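Putative signal recognition particle protein (Chaetomium thermophilum, PDB 5CK4) probably works as the membrane-associated beta subunit of the signal recognition particle receptor, an Arf-like GTPase that binds GTP and GDP and takes part in protein translocation. Local coordinates at residues P213-A218 against E292-N297; A164-L169 against R307-I312. All coordinates share one frame; numbering follows the deposited sequence.

Interaction 1 of 2, residues P213-A218 against E292-N297; sequences PVLIAA and EVMGGN. With GDP (guanosine-5'-diphosphate), chain C.
Glu292 sits between two hydrogen bonds to strand 214-218, giving its N to Val214 O and taking Ile216 N on its O at 2.7 Å. The two strands, 214-218 and 292-295, are parallel, and their axes come within 4.7 Å at an angle of 26°. Five backbone hydrogen bonds join them, each strand donating and accepting in turn. Met294 N gives to Ile216 O at 2.9 Å, and Ala218 N to Met294 O. The first three are nearly straight on the carbonyl and the fourth is tilted; the fifth, from Gly296 N to Ala218 O (3.1 Å), goes furthest, its donor standing 44° above the carbonyl plane as the chain leaves the strand. CA-H...O contacts accompany these bonds, among them Val293 CA to Ile216 O at 3.4 Å.

In this P-loop GTPase fold, strand 291-295 pairs with 214-219 and leads to the nucleotide. Asn219, directly after Ala218, binds GDP, and Asn297 lies in the same pocket, where its CA is 3.5 Å from O6 of the guanine. Asn297 is itself tied down by its side-chain amide, which bonds to Gly304 N and Ile299 O.

Apolar contacts occupy both faces of the pair. On one, Leu215 holds CG anti to the backbone N (chi1 176°), and from there CD1 reaches to 3.8 Å from Met294 CB; the Met294 chain bends at chi3 and brings CE to the same methyl. Trp311 of helix 306-313 touches both residues. On the other, Val293 CG2 lies 4.0 Å from both CB and CD1 of Ile216, and Phe281 packs on both side chains. Ala218 shares this face, which helix 229-249 covers through Val232 and Leu236.

The polar end of Glu292 turns from strand 214-218, and its OE1 accepts a hydrogen bond from Trp311 NE1.

Interaction 2 of 2, residues A164-L169 against R307-I312; sequences AVIFLL and RWWRWI
Ile312 reaches from the helix toward the strand and meets both Ala164 and Ile166, side chains that point toward it from alternate positions on one face of the sheet. Its CD1 methyl is the bump: it lies 3.9 Å from Ala164 CB and 3.8 Å from Ile166 CG1, filling the shallow hollow between the two. Behind it, chi1 of -64° sets CG1 of Ile312 anti to the carbonyl carbon, where it meets Ile166 CD1 at 4.0 Å, and the two isoleucines pass each other at a slant. An alanine in place of Ile312 would probably open a gap beside Ala164 and Ile166, whose methyl and methylene groups would lose the branch that fills the hollow.

Ile166 is also a projecting group: its CD1 extends to Trp309, coming 4.3 Å from CZ3. Although the first bond of the Trp309 side chain points away from the strand, the side chain turns so that the far end of its six-membered ring comes nearer. Trp309 also makes a cation-pi contact with Arg109 and an edge-to-face contact with Phe39.

Farther down the strand Leu168 meets Trp308, the two side chains crossing at about a right angle. Leu168 CD1 sits 4.0 Å from CH2, the far corner of the indole. Trp308 NE1, on the five-membered ring, bonds to Met294 O, which would restrict rotation of the ring.

No hydrogen bond links the two segments, which run roughly antiparallel (155°) with their axes 10.4 Å apart, so side chains alone bridge the layers. Around helix 306-313, Leu35 of helix 32-40 touches Trp308, Trp309 and Leu168, Val22 of strand 21-25 touches Ile312, and strand 214-219 lies beside Leu168 through Ala217.

In the fold
Interactions 1 and 2 lie about 5 Å apart, centre to centre, in the core of one GTPase domain. Along the chain the order is 164-169, 213-218, 292-297 and 307-312, so interaction 2 spans the longer separation and interaction 1 falls within it. Strands 159-170 and 214-219 are neighbours in the central sheet, tied by Leu215 O and Phe167 N; strand 291-295 extends that sheet, and helix 306-313 packs back over it. Ala217 CB and Gly296 CA both pack on the Trp308 ring. The connection from strand to helix carries the nucleotide-binding residues Val298 and Ile299, so interaction 1 holds the chain before them and interaction 2 the chain after.

Interaction 1 of 2, residues P213-A218 against E292-N297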
ATOM      1  N   PRO A 213       7.418  -3.300   4.256  1.00 15.60           N
ATOM      2  CA  PRO A 213       7.434  -3.092   2.799  1.00 13.97           C
ATOM      3  C   PRO A 213       6.063  -2.743   2.217  1.00 15.58           C
ATOM      4  O   PRO A 213       5.045  -3.031   2.836  1.00 18.43           O
ATOM      5  CB  PRO A 213       7.888  -4.447   2.259  1.00 14.91           C
ATOM      6  CG  PRO A 213       7.576  -5.432   3.351  1.00 23.17           C
ATOM      7  CD  PRO A 213       7.778  -4.676   4.630  1.00 18.47           C
ATOM      8  N   VAL A 214       6.044  -2.143   1.028  1.00 12.86           N
ATOM      9  CA  VAL A 214       4.794  -1.689   0.427  1.00 16.64           C
ATOM     10  C   VAL A 214       4.713  -2.221  -0.996  1.00 14.69           C
ATOM     11  O   VAL A 214       5.585  -1.937  -1.826  1.00 15.66           O
ATOM     12  CB  VAL A 214       4.696  -0.141   0.387  1.00 14.03           C
ATOM     13  CG1 VAL A 214       3.411   0.310  -0.307  1.00 12.46           C
ATOM     14  CG2 VAL A 214       4.735   0.434   1.794  1.00 12.34           C
ATOM     15  N   LEU A 215       3.676  -3.005  -1.262  1.00 12.82           N
ATOM     16  CA  LEU A 215       3.431  -3.502  -2.602  1.00 14.24           C
ATOM     17  C   LEU A 215       2.388  -2.596  -3.220  1.00 12.08           C
ATOM     18  O   LEU A 215       1.274  -2.491  -2.703  1.00 15.55           O
ATOM     19  CB  LEU A 215       2.901  -4.941  -2.553  1.00 16.94           C
ATOM     20  CG  LEU A 215       2.521  -5.533  -3.911  1.00 15.76           C
ATOM     21  CD1 LEU A 215       3.745  -5.647  -4.818  1.00 15.43           C
ATOM     22  CD2 LEU A 215       1.874  -6.903  -3.721  1.00 18.75           C
ATOM     23  N   ILE A 216       2.743  -1.928  -4.310  1.00 12.32           N
ATOM     24  CA  ILE A 216       1.741  -1.180  -5.055  1.00 11.61           C
ATOM     25  C   ILE A 216       1.137  -2.120  -6.096  1.00 12.32           C
ATOM     26  O   ILE A 216       1.768  -2.459  -7.097  1.00 14.32           O
ATOM     27  CB  ILE A 216       2.317   0.092  -5.694  1.00 13.70           C
ATOM     28  CG1 ILE A 216       2.846   1.018  -4.597  1.00 14.28           C
ATOM     29  CG2 ILE A 216       1.222   0.800  -6.521  1.00 13.28           C
ATOM     30  CD1 ILE A 216       3.683   2.175  -5.088  1.00 12.79           C
ATOM     31  N   ALA A 217      -0.081  -2.566  -5.817  1.00 13.70           N
ATOM     32  CA  ALA A 217      -0.735  -3.580  -6.632  1.00 18.93           C
ATOM     33  C   ALA A 217      -1.609  -2.915  -7.698  1.00 19.78           C
ATOM     34  O   ALA A 217      -2.668  -2.339  -7.398  1.00 13.84           O
ATOM     35  CB  ALA A 217      -1.552  -4.512  -5.738  1.00 18.65           C
ATOM     36  N   ALA A 218      -1.132  -2.960  -8.940  1.00 13.41           N
ATOM     37  CA  ALA A 218      -1.837  -2.325 -10.046  1.00 12.90           C
ATOM     38  C   ALA A 218      -2.873  -3.296 -10.605  1.00 14.22           C
ATOM     39  O   ALA A 218      -2.563  -4.088 -11.503  1.00 16.03           O
ATOM     40  CB  ALA A 218      -0.835  -1.876 -11.134  1.00 16.21           C
ATOM     41  N   GLU A 292       7.475  -1.590  -4.269  1.00 13.62           N
ATOM     42  CA  GLU A 292       7.494  -2.194  -5.617  1.00 13.65           C
ATOM     43  C   GLU A 292       6.114  -2.131  -6.282  1.00 12.85           C
ATOM     44  O   GLU A 292       5.086  -2.324  -5.631  1.00 15.99           O
ATOM     45  CB  GLU A 292       7.984  -3.657  -5.558  1.00 17.00           C
ATOM     46  CG  GLU A 292       8.166  -4.320  -6.936  1.00 25.48           C
ATOM     47  CD  GLU A 292       8.847  -5.684  -6.879  1.00 33.92           C
ATOM     48  OE1 GLU A 292       9.613  -5.945  -5.921  1.00 31.15           O
ATOM     49  OE2 GLU A 292       8.612  -6.500  -7.802  1.00 34.54           O
ATOM     50  N   VAL A 293       6.093  -1.882  -7.586  1.00 15.32           N
ATOM     51  CA  VAL A 293       4.838  -1.819  -8.324  1.00 11.56           C
ATOM     52  C   VAL A 293       4.686  -3.138  -9.077  1.00 13.23           C
ATOM     53  O   VAL A 293       5.627  -3.600  -9.734  1.00 14.93           O
ATOM     54  CB  VAL A 293       4.829  -0.637  -9.301  1.00 14.24           C
ATOM     55  CG1 VAL A 293       3.527  -0.592 -10.109  1.00 16.31           C
ATOM     56  CG2 VAL A 293       5.043   0.670  -8.546  1.00 12.37           C
ATOM     57  N   MET A 294       3.523  -3.765  -8.973  1.00 16.55           N
ATOM     58  CA  MET A 294       3.333  -5.082  -9.605  1.00 15.88           C
ATOM     59  C   MET A 294       1.920  -5.172 -10.156  1.00 18.58           C
ATOM     60  O   MET A 294       0.961  -4.849  -9.456  1.00 17.61           O
ATOM     61  CB  MET A 294       3.579  -6.208  -8.596  1.00 16.38           C
ATOM     62  CG  MET A 294       3.450  -7.634  -9.186  1.00 18.59           C
ATOM     63  SD  MET A 294       3.924  -8.914  -8.006  1.00 26.24           S
ATOM     64  CE  MET A 294       5.499  -8.267  -7.428  1.00 25.39           C
ATOM     65  N   GLY A 295       1.786  -5.586 -11.412  1.00 17.98           N
ATOM     66  CA  GLY A 295       0.464  -5.750 -11.991  1.00 19.44           C
ATOM     67  C   GLY A 295      -0.215  -7.039 -11.588  1.00 21.17           C
ATOM     68  O   GLY A 295       0.432  -8.030 -11.225  1.00 21.76           O
ATOM     69  N   GLY A 296      -1.540  -7.031 -11.642  1.00 17.97           N
ATOM     70  CA  GLY A 296      -2.314  -8.237 -11.404  1.00 17.62           C
ATOM     71  C   GLY A 296      -3.791  -7.997 -11.639  1.00 16.74           C
ATOM     72  O   GLY A 296      -4.185  -6.912 -12.076  1.00 16.37           O
ATOM     73  N   ASN A 297      -4.604  -9.010 -11.359  1.00 18.79           N
ATOM     74  CA  ASN A 297      -6.051  -8.894 -11.482  1.00 20.27           C
ATOM     75  C   ASN A 297      -6.756  -9.911 -10.589  1.00 21.77           C
ATOM     76  O   ASN A 297      -6.244 -11.005 -10.354  1.00 23.79           O
ATOM     77  CB  ASN A 297      -6.478  -9.043 -12.951  1.00 20.47           C
ATOM     78  CG  ASN A 297      -6.116 -10.400 -13.532  1.00 22.29           C
ATOM     79  OD1 ASN A 297      -4.948 -10.682 -13.779  1.00 19.47           O
ATOM     80  ND2 ASN A 297      -7.116 -11.246 -13.747  1.00 20.69           N
TER
HETATM   81  PB  GDP C 401     -13.322  -1.645  -3.216  1.00 21.99           P
HETATM   82  O1B GDP C 401     -13.567  -2.537  -2.034  1.00 21.10           O
HETATM   83  O2B GDP C 401     -11.857  -1.233  -3.245  1.00 19.90           O
HETATM   84  O3B GDP C 401     -14.149  -0.380  -3.188  1.00 20.53           O
HETATM   85  O3A GDP C 401     -13.602  -2.397  -4.604  1.00 24.25           O
HETATM   86  PA  GDP C 401     -14.611  -3.630  -4.875  1.00 23.57           P
HETATM   87  O1A GDP C 401     -14.068  -4.898  -4.296  1.00 21.41           O
HETATM   88  O2A GDP C 401     -16.019  -3.329  -4.428  1.00 29.87           O
HETATM   89  O5' GDP C 401     -14.455  -3.628  -6.461  1.00 18.52           O
HETATM   90  C5' GDP C 401     -14.908  -2.516  -7.216  1.00 18.45           C
HETATM   91  C4' GDP C 401     -15.361  -3.035  -8.571  1.00 27.92           C
HETATM   92  O4' GDP C 401     -14.218  -3.444  -9.327  1.00 27.47           O
HETATM   93  C3' GDP C 401     -16.260  -4.258  -8.448  1.00 25.98           C
HETATM   94  O3' GDP C 401     -17.221  -4.178  -9.501  1.00 29.71           O
HETATM   95  C2' GDP C 401     -15.335  -5.427  -8.732  1.00 28.96           C
HETATM   96  O2' GDP C 401     -16.006  -6.540  -9.317  1.00 25.25           O
HETATM   97  C1' GDP C 401     -14.381  -4.810  -9.730  1.00 21.94           C
HETATM   98  N9  GDP C 401     -13.068  -5.486  -9.753  1.00 16.72           N
HETATM   99  C8  GDP C 401     -12.294  -5.828  -8.701  1.00 22.77           C
HETATM  100  N7  GDP C 401     -11.141  -6.411  -9.134  1.00 21.26           N
HETATM  101  C5  GDP C 401     -11.176  -6.414 -10.475  1.00 14.56           C
HETATM  102  C6  GDP C 401     -10.296  -6.886 -11.553  1.00 17.80           C
HETATM  103  O6  GDP C 401      -9.193  -7.410 -11.273  1.00 17.29           O
HETATM  104  N1  GDP C 401     -10.705  -6.690 -12.821  1.00 17.09           N
HETATM  105  C2  GDP C 401     -11.891  -6.121 -13.131  1.00 18.18           C
HETATM  106  N2  GDP C 401     -12.244  -5.973 -14.431  1.00 19.70           N
HETATM  107  N3  GDP C 401     -12.753  -5.672 -12.187  1.00 17.39           N
HETATM  108  C4  GDP C 401     -12.447  -5.804 -10.874  1.00 19.72           C

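Interaction 2 of 2, residues A164-L169 against R307-I312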
ATOM      1  N   ALA A 164       3.367  -5.643   6.561  1.00 22.73           N
ATOM      2  CA  ALA A 164       3.396  -5.146   5.187  1.00 18.67           C
ATOM      3  C   ALA A 164       2.140  -4.389   4.820  1.00 17.91           C
ATOM      4  O   ALA A 164       1.126  -4.471   5.508  1.00 19.36           O
ATOM      5  CB  ALA A 164       3.628  -6.288   4.194  1.00 18.74           C
ATOM      6  N   VAL A 165       2.217  -3.670   3.707  1.00 20.93           N
ATOM      7  CA  VAL A 165       1.090  -2.916   3.185  1.00 17.65           C
ATOM      8  C   VAL A 165       0.905  -3.272   1.720  1.00 18.51           C
ATOM      9  O   VAL A 165       1.867  -3.308   0.964  1.00 15.65           O
ATOM     10  CB  VAL A 165       1.372  -1.399   3.275  1.00 15.42           C
ATOM     11  CG1 VAL A 165       0.347  -0.584   2.439  1.00 15.67           C
ATOM     12  CG2 VAL A 165       1.370  -0.953   4.716  1.00 15.18           C
ATOM     13  N   ILE A 166      -0.327  -3.559   1.318  1.00 14.79           N
ATOM     14  CA  ILE A 166      -0.629  -3.583  -0.107  1.00 13.30           C
ATOM     15  C   ILE A 166      -1.445  -2.335  -0.437  1.00 15.54           C
ATOM     16  O   ILE A 166      -2.505  -2.100   0.165  1.00 19.97           O
ATOM     17  CB  ILE A 166      -1.427  -4.837  -0.499  1.00 15.61           C
ATOM     18  CG1 ILE A 166      -0.599  -6.104  -0.274  1.00 16.74           C
ATOM     19  CG2 ILE A 166      -1.880  -4.735  -1.961  1.00 16.69           C
ATOM     20  CD1 ILE A 166      -1.417  -7.415  -0.472  1.00 14.95           C
ATOM     21  N   PHE A 167      -0.938  -1.507  -1.348  1.00 13.26           N
ATOM     22  CA  PHE A 167      -1.702  -0.348  -1.812  1.00 13.61           C
ATOM     23  C   PHE A 167      -2.312  -0.691  -3.172  1.00 15.82           C
ATOM     24  O   PHE A 167      -1.593  -0.764  -4.180  1.00 14.76           O
ATOM     25  CB  PHE A 167      -0.808   0.885  -1.928  1.00 12.88           C
ATOM     26  CG  PHE A 167      -1.561   2.144  -2.295  1.00 18.39           C
ATOM     27  CD1 PHE A 167      -1.813   2.463  -3.629  1.00 11.96           C
ATOM     28  CD2 PHE A 167      -2.048   2.991  -1.302  1.00 21.62           C
ATOM     29  CE1 PHE A 167      -2.519   3.615  -3.959  1.00 14.71           C
ATOM     30  CE2 PHE A 167      -2.745   4.146  -1.630  1.00 20.88           C
ATOM     31  CZ  PHE A 167      -2.980   4.457  -2.951  1.00 14.05           C
ATOM     32  N   LEU A 168      -3.628  -0.903  -3.198  1.00 16.50           N
ATOM     33  CA  LEU A 168      -4.318  -1.349  -4.411  1.00 12.61           C
ATOM     34  C   LEU A 168      -4.910  -0.161  -5.158  1.00 15.35           C
ATOM     35  O   LEU A 168      -5.506   0.717  -4.554  1.00 14.97           O
ATOM     36  CB  LEU A 168      -5.435  -2.317  -4.054  1.00 14.83           C
ATOM     37  CG  LEU A 168      -6.083  -3.226  -5.112  1.00 14.32           C
ATOM     38  CD1 LEU A 168      -5.114  -4.315  -5.573  1.00 12.09           C
ATOM     39  CD2 LEU A 168      -7.325  -3.864  -4.526  1.00 15.85           C
ATOM     40  N   LEU A 169      -4.750  -0.152  -6.480  1.00 15.39           N
ATOM     41  CA  LEU A 169      -5.348   0.872  -7.330  1.00 12.83           C
ATOM     42  C   LEU A 169      -5.932   0.228  -8.589  1.00 18.26           C
ATOM     43  O   LEU A 169      -5.546  -0.889  -8.968  1.00 16.64           O
ATOM     44  CB  LEU A 169      -4.324   1.968  -7.700  1.00 13.42           C
ATOM     45  CG  LEU A 169      -3.044   1.520  -8.452  1.00 13.53           C
ATOM     46  CD1 LEU A 169      -3.270   1.446  -9.986  1.00 15.02           C
ATOM     47  CD2 LEU A 169      -1.890   2.453  -8.131  1.00 19.75           C
ATOM     48  N   ARG A 307       1.282 -13.647  -7.881  1.00 25.51           N
ATOM     49  CA  ARG A 307       2.551 -12.934  -7.747  1.00 28.51           C
ATOM     50  C   ARG A 307       2.507 -11.942  -6.585  1.00 23.59           C
ATOM     51  O   ARG A 307       3.513 -11.739  -5.902  1.00 24.06           O
ATOM     52  CB  ARG A 307       2.935 -12.207  -9.037  1.00 36.10           C
ATOM     53  CG  ARG A 307       3.314 -13.125 -10.188  1.00 50.19           C
ATOM     54  CD  ARG A 307       4.342 -12.459 -11.093  1.00 59.20           C
ATOM     55  NE  ARG A 307       5.572 -12.145 -10.366  1.00 63.48           N
ATOM     56  CZ  ARG A 307       6.175 -10.957 -10.380  1.00 62.29           C
ATOM     57  NH1 ARG A 307       5.670  -9.954 -11.092  1.00 56.95           N
ATOM     58  NH2 ARG A 307       7.288 -10.775  -9.681  1.00 60.91           N
ATOM     59  N   TRP A 308       1.347 -11.323  -6.367  1.00 22.03           N
ATOM     60  CA  TRP A 308       1.171 -10.429  -5.225  1.00 21.11           C
ATOM     61  C   TRP A 308       1.351 -11.208  -3.925  1.00 23.15           C
ATOM     62  O   TRP A 308       2.076 -10.771  -3.038  1.00 22.83           O
ATOM     63  CB  TRP A 308      -0.217  -9.784  -5.224  1.00 19.81           C
ATOM     64  CG  TRP A 308      -0.487  -8.754  -6.275  1.00 19.60           C
ATOM     65  CD1 TRP A 308       0.417  -7.985  -6.942  1.00 18.33           C
ATOM     66  CD2 TRP A 308      -1.782  -8.364  -6.761  1.00 17.58           C
ATOM     67  NE1 TRP A 308      -0.229  -7.151  -7.824  1.00 20.27           N
ATOM     68  CE2 TRP A 308      -1.580  -7.367  -7.731  1.00 18.09           C
ATOM     69  CE3 TRP A 308      -3.089  -8.785  -6.483  1.00 22.83           C
ATOM     70  CZ2 TRP A 308      -2.638  -6.755  -8.405  1.00 16.16           C
ATOM     71  CZ3 TRP A 308      -4.139  -8.182  -7.157  1.00 21.34           C
ATOM     72  CH2 TRP A 308      -3.908  -7.179  -8.110  1.00 18.21           C
ATOM     73  N   TRP A 309       0.690 -12.364  -3.812  1.00 25.10           N
ATOM     74  CA  TRP A 309       0.775 -13.172  -2.594  1.00 27.67           C
ATOM     75  C   TRP A 309       2.197 -13.659  -2.328  1.00 28.66           C
ATOM     76  O   TRP A 309       2.614 -13.780  -1.177  1.00 28.54           O
ATOM     77  CB  TRP A 309      -0.155 -14.398  -2.643  1.00 34.62           C
ATOM     78  CG  TRP A 309      -1.620 -14.128  -2.934  1.00 36.66           C
ATOM     79  CD1 TRP A 309      -2.425 -14.856  -3.760  1.00 41.33           C
ATOM     80  CD2 TRP A 309      -2.449 -13.077  -2.397  1.00 27.94           C
ATOM     81  NE1 TRP A 309      -3.693 -14.330  -3.777  1.00 38.88           N
ATOM     82  CE2 TRP A 309      -3.735 -13.236  -2.954  1.00 30.75           C
ATOM     83  CE3 TRP A 309      -2.227 -12.020  -1.508  1.00 26.09           C
ATOM     84  CZ2 TRP A 309      -4.792 -12.378  -2.654  1.00 27.79           C
ATOM     85  CZ3 TRP A 309      -3.278 -11.168  -1.215  1.00 28.14           C
ATOM     86  CH2 TRP A 309      -4.544 -11.356  -1.780  1.00 27.59           C
ATOM     87  N   ARG A 310       2.926 -13.958  -3.397  1.00 27.67           N
ATOM     88  CA  ARG A 310       4.296 -14.448  -3.277  1.00 29.52           C
ATOM     89  C   ARG A 310       5.223 -13.356  -2.744  1.00 28.79           C
ATOM     90  O   ARG A 310       6.052 -13.602  -1.869  1.00 29.74           O
ATOM     91  CB  ARG A 310       4.796 -14.931  -4.637  1.00 30.34           C
ATOM     92  CG  ARG A 310       6.176 -15.551  -4.633  1.00 51.29           C
ATOM     93  CD  ARG A 310       6.443 -16.268  -5.956  1.00 64.61           C
ATOM     94  NE  ARG A 310       5.454 -17.319  -6.224  1.00 75.55           N
ATOM     95  CZ  ARG A 310       4.444 -17.209  -7.086  1.00 72.69           C
ATOM     96  NH1 ARG A 310       4.275 -16.091  -7.779  1.00 70.29           N
ATOM     97  NH2 ARG A 310       3.598 -18.220  -7.258  1.00 70.12           N
ATOM     98  N   TRP A 311       5.065 -12.149  -3.282  1.00 26.24           N
ATOM     99  CA  TRP A 311       5.894 -11.011  -2.892  1.00 33.61           C
ATOM    100  C   TRP A 311       5.754 -10.725  -1.394  1.00 31.03           C
ATOM    101  O   TRP A 311       6.753 -10.554  -0.685  1.00 26.65           O
ATOM    102  CB  TRP A 311       5.503  -9.783  -3.722  1.00 23.66           C
ATOM    103  CG  TRP A 311       6.438  -8.612  -3.619  1.00 27.36           C
ATOM    104  CD1 TRP A 311       7.501  -8.335  -4.431  1.00 28.31           C
ATOM    105  CD2 TRP A 311       6.380  -7.550  -2.655  1.00 23.00           C
ATOM    106  NE1 TRP A 311       8.109  -7.168  -4.031  1.00 30.94           N
ATOM    107  CE2 TRP A 311       7.441  -6.669  -2.942  1.00 27.41           C
ATOM    108  CE3 TRP A 311       5.543  -7.268  -1.573  1.00 29.79           C
ATOM    109  CZ2 TRP A 311       7.678  -5.522  -2.192  1.00 30.39           C
ATOM    110  CZ3 TRP A 311       5.782  -6.123  -0.827  1.00 26.46           C
ATOM    111  CH2 TRP A 311       6.839  -5.269  -1.141  1.00 23.28           C
ATOM    112  N   ILE A 312       4.511 -10.697  -0.919  1.00 25.27           N
ATOM    113  CA  ILE A 312       4.224 -10.470   0.499  1.00 29.63           C
ATOM    114  C   ILE A 312       4.720 -11.616   1.368  1.00 32.34           C
ATOM    115  O   ILE A 312       5.362 -11.400   2.404  1.00 33.93           O
ATOM    116  CB  ILE A 312       2.710 -10.276   0.737  1.00 30.45           C
ATOM    117  CG1 ILE A 312       2.216  -9.007   0.034  1.00 26.00           C
ATOM    118  CG2 ILE A 312       2.403 -10.221   2.227  1.00 37.90           C
ATOM    119  CD1 ILE A 312       2.690  -7.712   0.659  1.00 24.26           C
TER